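Local coordinates for uncharacterized protein (PDB 4R8O), which is of unknown function but folds as a single-layer antiparallel beta sheet built from beta-hairpin repeats, at residues Val20-Phe25 and Met36-Lys41; Arg48-Ala53 and Asn66-Tyr71. One frame throughout, in Å; residues are numbered along the deposited sequence.

Contact 1. Residues Val20-Phe25 and Met36-Lys41; sequences VSETIF and MKHNYK
Backbone hydrogen bonds carry most of this antiparallel pairing. Glu22 and His38 form a hydrogen-bonded pair: Glu22 N reaches His38 O at 2.9 Å, in the carbonyl plane, and His38 N meets Glu22 O at 2.8 Å, nearly along the C=O axis. Ile24 and Met36, a selenomethionine, make the next hydrogen-bonded pair, with Thr23 and Lys37 between, and Ile24 N lies 2.8 Å from Met36 O. Beyond Glu22 and His38 in the other direction, Tyr40 N is bonded to Val20 O from well above the carbonyl plane, where the strand 18-28 is distorted: Val20 and Ser21 both face Glu13 of strand 8-15, a classic beta bulge. Strands 18-28 and 31-42 make one beta hairpin of a single-layer antiparallel sheet, flanked by strand 8-15 on one side and 48-57 on the other.

On the face of Glu22, Ile24, Met36 and His38 the side chains meet loosely. Ile24 CD1 lies 4.2 Å from Met36 CG and also meets the edge of the His38 ring at CD2, while the Tyr40 ring turns its edge to Glu22 CB, CE2 being 4.0 Å away. Between side chains the polar contact is slight: Ser21 OG, anti to its backbone N, gives a weak hydrogen bond to Asn39 OD1 at 3.5 Å; Asn39 ND2 is bonded to Gln54 and His38 ND1 to Asp51, both on strand 48-57.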
loop_
_atom_site.group_PDB
_atom_site.type_symbol
_atom_site.label_atom_id
_atom_site.label_comp_id
_atom_site.label_asym_id
_atom_site.label_seq_id
_atom_site.Cartn_x
_atom_site.Cartn_y
_atom_site.Cartn_z
ATOM N N VAL A 20 10.701 -1.725 0.738
ATOM C CA VAL A 20 10.224 -0.373 0.410
ATOM C C VAL A 20 9.058 -0.459 -0.540
ATOM O O VAL A 20 8.300 0.490 -0.704
ATOM C CB VAL A 20 11.365 0.441 -0.258
ATOM C CG1 VAL A 20 10.940 1.865 -0.658
ATOM C CG2 VAL A 20 12.536 0.501 0.695
ATOM N N SER A 21 8.946 -1.584 -1.208
ATOM C CA SER A 21 7.918 -1.785 -2.178
ATOM C C SER A 21 7.722 -3.265 -2.441
ATOM O O SER A 21 8.649 -4.068 -2.276
ATOM C CB SER A 21 8.310 -1.093 -3.477
ATOM O OG SER A 21 7.405 -1.406 -4.532
ATOM N N GLU A 22 6.528 -3.598 -2.905
ATOM C CA GLU A 22 6.229 -4.947 -3.339
ATOM C C GLU A 22 5.228 -4.917 -4.485
ATOM O O GLU A 22 4.265 -4.173 -4.453
ATOM C CB GLU A 22 5.672 -5.709 -2.181
ATOM C CG GLU A 22 5.582 -7.179 -2.439
ATOM C CD GLU A 22 4.634 -7.846 -1.503
ATOM O OE1 GLU A 22 3.445 -7.475 -1.522
ATOM O OE2 GLU A 22 5.074 -8.729 -0.753
ATOM N N THR A 23 5.441 -5.756 -5.475
ATOM C CA THR A 23 4.594 -5.780 -6.649
ATOM C C THR A 23 3.903 -7.149 -6.700
ATOM O O THR A 23 4.506 -8.177 -6.389
ATOM C CB THR A 23 5.431 -5.507 -7.883
ATOM O OG1 THR A 23 6.206 -4.321 -7.670
ATOM C CG2 THR A 23 4.562 -5.294 -9.083
ATOM N N ILE A 24 2.632 -7.139 -7.082
ATOM C CA ILE A 24 1.832 -8.361 -7.154
ATOM C C ILE A 24 1.366 -8.451 -8.588
ATOM O O ILE A 24 0.970 -7.437 -9.195
ATOM C CB ILE A 24 0.659 -8.395 -6.149
ATOM C CG1 ILE A 24 1.163 -8.049 -4.738
ATOM C CG2 ILE A 24 0.028 -9.782 -6.104
ATOM C CD1 ILE A 24 0.070 -7.711 -3.734
ATOM N N PHE A 25 1.472 -9.652 -9.142
ATOM C CA PHE A 25 1.105 -9.890 -10.515
ATOM C C PHE A 25 0.130 -11.051 -10.585
ATOM O O PHE A 25 0.043 -11.857 -9.662
ATOM C CB PHE A 25 2.298 -10.332 -11.350
ATOM C CG PHE A 25 3.541 -9.504 -11.212
ATOM C CD1 PHE A 25 4.503 -9.820 -10.245
ATOM C CD2 PHE A 25 3.850 -8.507 -12.153
ATOM C CE1 PHE A 25 5.700 -9.097 -10.150
ATOM C CE2 PHE A 25 5.074 -7.800 -12.070
ATOM C CZ PHE A 25 5.983 -8.075 -11.051
HETATM N N MSE A 36 -1.199 -5.220 -8.582
HETATM C CA MSE A 36 -1.188 -4.285 -7.474
HETATM C C MSE A 36 0.227 -3.991 -7.033
HETATM O O MSE A 36 1.099 -4.822 -7.180
HETATM C CB MSE A 36 -2.094 -4.973 -6.453
HETATM C CG MSE A 36 -2.027 -4.336 -5.088
HETATM SE SE MSE A 36 -3.678 -4.451 -4.031
HETATM C CE MSE A 36 -2.633 -3.503 -2.739
ATOM N N LYS A 37 0.464 -2.818 -6.455
ATOM C CA LYS A 37 1.813 -2.421 -5.981
ATOM C C LYS A 37 1.658 -1.763 -4.645
ATOM O O LYS A 37 0.837 -0.853 -4.489
ATOM C CB LYS A 37 2.436 -1.441 -6.958
ATOM C CG LYS A 37 3.921 -1.164 -6.748
ATOM C CD LYS A 37 4.388 -0.148 -7.764
ATOM C CE LYS A 37 5.831 0.256 -7.537
ATOM N NZ LYS A 37 6.084 1.623 -8.056
ATOM N N HIS A 38 2.414 -2.234 -3.666
ATOM C CA HIS A 38 2.366 -1.660 -2.330
ATOM C C HIS A 38 3.635 -0.856 -2.137
ATOM O O HIS A 38 4.717 -1.397 -2.279
ATOM C CB HIS A 38 2.372 -2.737 -1.284
ATOM C CG HIS A 38 1.054 -3.381 -1.029
ATOM N ND1 HIS A 38 0.075 -2.769 -0.283
ATOM C CD2 HIS A 38 0.597 -4.627 -1.309
ATOM C CE1 HIS A 38 -0.942 -3.602 -0.135
ATOM N NE2 HIS A 38 -0.650 -4.742 -0.745
ATOM N N ASN A 39 3.519 0.408 -1.790
ATOM C CA ASN A 39 4.705 1.242 -1.507
ATOM C C ASN A 39 4.665 1.543 -0.022
ATOM O O ASN A 39 3.684 2.067 0.459
ATOM C CB ASN A 39 4.611 2.491 -2.339
ATOM C CG ASN A 39 4.522 2.175 -3.840
ATOM O OD1 ASN A 39 5.361 1.428 -4.376
ATOM N ND2 ASN A 39 3.507 2.712 -4.521
ATOM N N TYR A 40 5.725 1.161 0.694
ATOM C CA TYR A 40 5.823 1.266 2.144
ATOM C C TYR A 40 6.804 2.358 2.600
ATOM O O TYR A 40 7.816 2.544 1.954
ATOM C CB TYR A 40 6.372 -0.048 2.684
ATOM C CG TYR A 40 5.579 -1.232 2.290
ATOM C CD1 TYR A 40 4.346 -1.466 2.859
ATOM C CD2 TYR A 40 6.069 -2.147 1.367
ATOM C CE1 TYR A 40 3.598 -2.583 2.508
ATOM C CE2 TYR A 40 5.344 -3.266 0.998
ATOM C CZ TYR A 40 4.104 -3.482 1.571
ATOM O OH TYR A 40 3.357 -4.573 1.201
ATOM N N LYS A 41 6.515 3.027 3.723
ATOM C CA LYS A 41 7.399 4.044 4.332
ATOM C C LYS A 41 7.592 3.648 5.764
ATOM O O LYS A 41 6.721 3.025 6.348
ATOM C CB LYS A 41 6.774 5.443 4.295
ATOM C CG LYS A 41 6.213 5.805 2.931
ATOM C CD LYS A 41 6.101 7.292 2.622
ATOM C CE LYS A 41 6.142 7.521 1.093
ATOM N NZ LYS A 41 7.300 6.917 0.330
#

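Contact 2. Residues Arg48-Ala53 and Asn66-Tyr71; sequences RTEDEA and NLCIRY
Glu50 and Cys68 make the closest side-chain meeting between Arg48-Ala53 and Asn66-Tyr71. Both project from the same face of the sheet, each with its gamma atom anti to the backbone N (Glu50 chi1 -152°, Cys68 chi1 -170°), and Glu50 CG comes to 3.4 Å from Cys68 SG. The extended glutamate continues past the sulfur, bringing OE1 to 3.9 Å from Arg70 NE. This is a long salt bridge of charges alone, because the oxygen lies well out of the guanidinium plane and no N-H points at it. Arg70 leaves its strand with CG anti to the carbonyl carbon and runs extended to NE; Cys68 SG lies at the guanidinium edge, in its plane, and Tyr83 of strand 78-86 makes a cation-pi contact with the same group. An alanine in place of Glu50 would remove the carboxylate and the methylene lying against Cys68, and would probably leave Arg70 without this charge partner and less firmly placed.

On the other face, Asp51, its CG anti to the backbone N, lies beside Ile69, with OD2 4.2 Å from Ile69 CD1 and OD1 held by His38. Ile69 CG1 and Tyr71 CG are both anti to the carbonyl carbon, which sets the Tyr71 ring edge beside Asp51 CB with Ile69 CG2 over one face. Ala53 CB packs against Leu67 CB at 4.2 Å.

The backbone bonds are uneven: Tyr71 N to Thr49 O and Ala53 N to Leu67 O are both 2.9 Å, while both bonds between Asp51 and Ile69, and that from Leu67 N to Ala53 O, are weak. Strands 48-57 and 62-73 form an antiparallel beta hairpin in a single-layer sheet, consistent with an origin in beta-hairpin repeats.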
loop_
_atom_site.group_PDB
_atom_site.type_symbol
_atom_site.label_atom_id
_atom_site.label_comp_id
_atom_site.label_asym_id
_atom_site.label_seq_id
_atom_site.Cartn_x
_atom_site.Cartn_y
_atom_site.Cartn_z
ATOM N N ARG A 48 6.795 0.460 10.313
ATOM C CA ARG A 48 6.116 0.799 9.113
ATOM C C ARG A 48 5.082 1.877 9.381
ATOM O O ARG A 48 4.297 1.766 10.311
ATOM C CB ARG A 48 5.428 -0.419 8.522
ATOM C CG ARG A 48 4.793 -0.140 7.164
ATOM C CD ARG A 48 4.309 -1.430 6.546
ATOM N NE ARG A 48 5.432 -2.212 5.992
ATOM C CZ ARG A 48 5.401 -3.517 5.691
ATOM N NH1 ARG A 48 4.307 -4.261 5.914
ATOM N NH2 ARG A 48 6.494 -4.104 5.185
ATOM N N THR A 49 5.039 2.866 8.495
ATOM C CA THR A 49 4.157 4.027 8.654
ATOM C C THR A 49 3.086 4.169 7.610
ATOM O O THR A 49 1.990 4.614 7.932
ATOM C CB THR A 49 5.021 5.272 8.736
ATOM O OG1 THR A 49 5.459 5.343 10.091
ATOM C CG2 THR A 49 4.265 6.545 8.424
ATOM N N GLU A 50 3.397 3.845 6.372
ATOM C CA GLU A 50 2.402 3.854 5.297
ATOM C C GLU A 50 2.402 2.518 4.611
ATOM O O GLU A 50 3.282 1.697 4.794
ATOM C CB GLU A 50 2.752 4.914 4.273
ATOM C CG GLU A 50 1.599 5.521 3.488
ATOM C CD GLU A 50 2.074 6.786 2.819
ATOM O OE1 GLU A 50 2.361 7.783 3.545
ATOM O OE2 GLU A 50 2.254 6.774 1.592
ATOM N N ASP A 51 1.381 2.316 3.815
ATOM C CA ASP A 51 1.263 1.166 2.949
ATOM C C ASP A 51 0.325 1.610 1.868
ATOM O O ASP A 51 -0.861 1.362 1.952
ATOM C CB ASP A 51 0.695 -0.052 3.736
ATOM C CG ASP A 51 0.322 -1.241 2.838
ATOM O OD1 ASP A 51 0.375 -1.104 1.600
ATOM O OD2 ASP A 51 -0.013 -2.332 3.381
ATOM N N GLU A 52 0.867 2.274 0.874
ATOM C CA GLU A 52 0.082 2.765 -0.247
ATOM C C GLU A 52 -0.179 1.622 -1.214
ATOM O O GLU A 52 0.749 0.982 -1.689
ATOM C CB GLU A 52 0.850 3.873 -0.955
ATOM C CG GLU A 52 0.026 4.626 -1.961
ATOM C CD GLU A 52 0.842 5.608 -2.768
ATOM O OE1 GLU A 52 1.992 5.935 -2.388
ATOM O OE2 GLU A 52 0.329 6.076 -3.786
ATOM N N ALA A 53 -1.438 1.412 -1.546
ATOM C CA ALA A 53 -1.904 0.267 -2.364
ATOM C C ALA A 53 -2.362 0.783 -3.698
ATOM O O ALA A 53 -3.416 1.412 -3.770
ATOM C CB ALA A 53 -3.066 -0.379 -1.663
ATOM N N ASN A 66 -5.177 4.248 -5.024
ATOM C CA ASN A 66 -6.477 3.693 -4.606
ATOM C C ASN A 66 -6.691 3.876 -3.110
ATOM O O ASN A 66 -7.456 4.727 -2.689
ATOM C CB ASN A 66 -6.602 2.211 -5.054
ATOM C CG ASN A 66 -7.851 1.528 -4.488
ATOM O OD1 ASN A 66 -8.914 2.145 -4.376
ATOM N ND2 ASN A 66 -7.724 0.267 -4.105
ATOM N N LEU A 67 -5.988 3.065 -2.333
ATOM C CA LEU A 67 -6.075 3.019 -0.888
ATOM C C LEU A 67 -4.723 3.306 -0.306
ATOM O O LEU A 67 -3.702 3.110 -0.974
ATOM C CB LEU A 67 -6.513 1.620 -0.427
ATOM C CG LEU A 67 -7.959 1.243 -0.785
ATOM C CD1 LEU A 67 -8.292 -0.223 -0.453
ATOM C CD2 LEU A 67 -8.956 2.178 -0.104
ATOM N N CYS A 68 -4.722 3.729 0.953
ATOM C CA CYS A 68 -3.482 4.043 1.689
ATOM C C CYS A 68 -3.796 3.925 3.158
ATOM O O CYS A 68 -4.771 4.493 3.625
ATOM C CB CYS A 68 -3.059 5.448 1.387
ATOM S SG CYS A 68 -1.424 5.890 1.968
ATOM N N ILE A 69 -2.997 3.146 3.853
ATOM C CA ILE A 69 -3.114 2.923 5.273
ATOM C C ILE A 69 -1.930 3.574 5.970
ATOM O O ILE A 69 -0.811 3.507 5.465
ATOM C CB ILE A 69 -2.979 1.452 5.601
ATOM C CG1 ILE A 69 -3.922 0.611 4.721
ATOM C CG2 ILE A 69 -3.273 1.234 7.070
ATOM C CD1 ILE A 69 -3.644 -0.884 4.784
ATOM N N ARG A 70 -2.178 4.147 7.143
ATOM C CA ARG A 70 -1.173 4.880 7.920
ATOM C C ARG A 70 -1.229 4.405 9.343
ATOM O O ARG A 70 -2.316 4.254 9.879
ATOM C CB ARG A 70 -1.416 6.374 7.825
ATOM C CG ARG A 70 -1.111 6.844 6.406
ATOM C CD ARG A 70 -0.963 8.357 6.188
ATOM N NE ARG A 70 -1.206 8.575 4.767
ATOM C CZ ARG A 70 -1.509 9.729 4.162
ATOM N NH1 ARG A 70 -1.575 10.886 4.825
ATOM N NH2 ARG A 70 -1.733 9.727 2.841
ATOM N N TYR A 71 -0.068 4.107 9.915
ATOM C CA TYR A 71 0.025 3.472 11.227
ATOM C C TYR A 71 0.676 4.442 12.175
ATOM O O TYR A 71 1.608 5.150 11.783
ATOM C CB TYR A 71 0.852 2.213 11.125
ATOM C CG TYR A 71 0.298 1.117 10.198
ATOM C CD1 TYR A 71 -0.682 0.215 10.642
ATOM C CD2 TYR A 71 0.800 0.942 8.895
ATOM C CE1 TYR A 71 -1.163 -0.811 9.821
ATOM C CE2 TYR A 71 0.322 -0.090 8.063
ATOM C CZ TYR A 71 -0.655 -0.958 8.539
ATOM O OH TYR A 71 -1.129 -1.987 7.758
#

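How the contacts relate
From the N terminus, strand 8-15 leads into strand 18-28, and contact 1 closes the first of the two loops by pairing that strand with 31-42. The chain then turns into strand 48-57, and contact 2 closes the second loop on strand 62-73. The two loops follow in series, neither nesting nor crossing, as expected of consecutive hairpins in a meandering sheet. Strands 31-42 and 48-57 are themselves neighbours, so the contacts share a seam: Lys41 O probably accepts a hydrogen bond from Thr49 N, Met36 CE packs on Ala53 CB, and the Tyr40 ring makes a cation-pi contact with Arg48. Together they tie the second to fifth of the seven strands.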